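Local coordinates for muconate cycloisomerase (Azorhizobium caulinodans, PDB 3MY9), which belongs to the enolase superfamily, pairing an N-terminal capping domain with a TIM-barrel-like domain that holds magnesium ions, at residues 41-44 against 48-51. Residues are numbered along the deposited sequence; the frame is centred on the assembly and turned at random.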
ATOM      1  N   GLU A  41     -37.777 -33.625  -9.413  1.00 72.26           N
ATOM      2  CA  GLU A  41     -38.158 -33.953 -10.770  1.00 72.15           C
ATOM      3  C   GLU A  41     -39.010 -32.815 -11.296  1.00 72.04           C
ATOM      4  O   GLU A  41     -40.057 -32.502 -10.728  1.00 73.56           O
ATOM      5  CB  GLU A  41     -38.963 -35.263 -10.815  1.00 74.57           C
ATOM      6  CG  GLU A  41     -39.334 -35.722 -12.232  1.00 74.99           C
ATOM      7  CD  GLU A  41     -40.570 -36.624 -12.272  1.00 80.26           C
ATOM      8  OE1 GLU A  41     -41.539 -36.347 -11.536  1.00 83.65           O
ATOM      9  OE2 GLU A  41     -40.585 -37.598 -13.060  1.00 81.14           O
ATOM     10  N   VAL A  42     -38.577 -32.211 -12.393  1.00 69.96           N
ATOM     11  CA  VAL A  42     -39.360 -31.149 -13.012  1.00 69.79           C
ATOM     12  C   VAL A  42     -39.918 -31.627 -14.335  1.00 69.73           C
ATOM     13  O   VAL A  42     -39.257 -32.364 -15.060  1.00 68.94           O
ATOM     14  CB  VAL A  42     -38.520 -29.877 -13.195  1.00 67.60           C
ATOM     15  CG1 VAL A  42     -39.411 -28.736 -13.702  1.00 68.22           C
ATOM     16  CG2 VAL A  42     -37.873 -29.505 -11.884  1.00 66.14           C
ATOM     17  N   THR A  43     -41.154 -31.228 -14.627  1.00 71.00           N
ATOM     18  CA  THR A  43     -41.845 -31.664 -15.830  1.00 71.51           C
ATOM     19  C   THR A  43     -42.420 -30.471 -16.588  1.00 71.63           C
ATOM     20  O   THR A  43     -43.154 -29.676 -16.019  1.00 72.72           O
ATOM     21  CB  THR A  43     -42.979 -32.648 -15.479  1.00 74.29           C
ATOM     22  OG1 THR A  43     -42.492 -33.637 -14.551  1.00 72.21           O
ATOM     23  CG2 THR A  43     -43.519 -33.317 -16.742  1.00 74.34           C
ATOM     24  N   SER A  44     -42.090 -30.351 -17.870  1.00 70.91           N
ATOM     25  CA  SER A  44     -42.559 -29.224 -18.682  1.00 71.23           C
ATOM     26  C   SER A  44     -43.987 -29.407 -19.177  1.00 74.02           C
ATOM     27  O   SER A  44     -44.530 -30.515 -19.149  1.00 75.61           O
ATOM     28  CB  SER A  44     -41.672 -29.043 -19.907  1.00 69.60           C
ATOM     29  OG  SER A  44     -41.926 -30.084 -20.839  1.00 69.52           O
ATOM     30  N   ILE A  48     -41.655 -33.082 -21.141  1.00 72.72           N
ATOM     31  CA  ILE A  48     -40.241 -33.466 -20.995  1.00 70.80           C
ATOM     32  C   ILE A  48     -39.766 -33.364 -19.543  1.00 69.87           C
ATOM     33  O   ILE A  48     -39.992 -32.357 -18.874  1.00 69.25           O
ATOM     34  CB  ILE A  48     -39.312 -32.591 -21.866  1.00 68.79           C
ATOM     35  CG1 ILE A  48     -39.801 -32.544 -23.326  1.00 70.13           C
ATOM     36  CG2 ILE A  48     -37.907 -33.138 -21.822  1.00 67.19           C
ATOM     37  CD1 ILE A  48     -39.148 -31.417 -24.149  1.00 67.38           C
ATOM     38  N   VAL A  49     -39.081 -34.402 -19.075  1.00 69.72           N
ATOM     39  CA  VAL A  49     -38.722 -34.531 -17.669  1.00 69.39           C
ATOM     40  C   VAL A  49     -37.243 -34.232 -17.442  1.00 67.11           C
ATOM     41  O   VAL A  49     -36.403 -34.615 -18.251  1.00 66.41           O
ATOM     42  CB  VAL A  49     -39.026 -35.955 -17.167  1.00 71.46           C
ATOM     43  CG1 VAL A  49     -38.691 -36.092 -15.694  1.00 71.18           C
ATOM     44  CG2 VAL A  49     -40.491 -36.295 -17.412  1.00 73.14           C
ATOM     45  N   GLY A  50     -36.933 -33.558 -16.337  1.00 65.98           N
ATOM     46  CA  GLY A  50     -35.548 -33.292 -15.954  1.00 64.02           C
ATOM     47  C   GLY A  50     -35.328 -33.467 -14.471  1.00 64.33           C
ATOM     48  O   GLY A  50     -36.239 -33.255 -13.675  1.00 66.18           O
ATOM     49  N   TRP A  51     -34.115 -33.849 -14.093  1.00 63.32           N
ATOM     50  CA  TRP A  51     -33.809 -34.148 -12.702  1.00 64.12           C
ATOM     51  C   TRP A  51     -32.714 -33.247 -12.147  1.00 63.09           C
ATOM     52  O   TRP A  51     -31.797 -32.838 -12.859  1.00 60.59           O
ATOM     53  CB  TRP A  51     -33.415 -35.623 -12.548  1.00 64.86           C
ATOM     54  CG  TRP A  51     -34.604 -36.571 -12.703  1.00 67.30           C
ATOM     55  CD1 TRP A  51     -35.116 -37.062 -13.862  1.00 68.21           C
ATOM     56  CD2 TRP A  51     -35.397 -37.129 -11.648  1.00 69.73           C
ATOM     57  NE1 TRP A  51     -36.181 -37.895 -13.597  1.00 70.26           N
ATOM     58  CE2 TRP A  51     -36.367 -37.953 -12.244  1.00 71.32           C
ATOM     59  CE3 TRP A  51     -35.366 -37.023 -10.250  1.00 71.43           C
ATOM     60  CZ2 TRP A  51     -37.317 -38.644 -11.497  1.00 75.60           C
ATOM     61  CZ3 TRP A  51     -36.293 -37.720  -9.510  1.00 73.85           C
ATOM     62  CH2 TRP A  51     -37.265 -38.516 -10.134  1.00 76.50           C
TER
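Ile48 meets Ser44 at the turn end of an antiparallel beta hairpin. The hairpin joins strands 35-44 and 49-54 in the N-terminal domain of this enolase-superfamily protein. Ser44 N donates to Ile48 O at 3.1 Å. In return Ile48 N points to Ser44 OG, a bent bond whose length is less certain because the hydroxyl is crowded by an atom elsewhere. A weak bond from Asp46 N in the turn to the same OG is equally doubtful. Beyond this pair, the Ile48 side chain packs on Lys118 and Ala119 of helix 102-120.

Val49 sits opposite Thr43 in a non-hydrogen-bonded pair. Val49 CA lies 3.4 Å from Val42 O in a CA-H...O contact. With Val49 CG1 anti to its own backbone N (chi1 -179°), this methyl comes within 3.5 Å of Glu41 CG and also touches Glu41 OE2.

Gly50 pairs with Val42 through two backbone bonds. Val42 N to Gly50 O and Gly50 N to Val42 O are both 2.9 Å and nearly straight. On the face that carries the Val42 side chain, glycine adds no side chain of its own. Val42 there meets Ala111 and Ile115 of helix 102-120.

Trp51 faces Glu41 on the same side of the sheet as Val49 and Thr43. The aliphatic part of Glu41 lies over one face of the indole, while OE1 forms a salt bridge with Arg12 on the neighbouring strand 8-21. The carboxylate is turned 43° from the ring plane. Glu41 CB stands 3.7 Å from the centroid of the Trp51 six-membered ring, 8° off its normal, in a CH-pi contact.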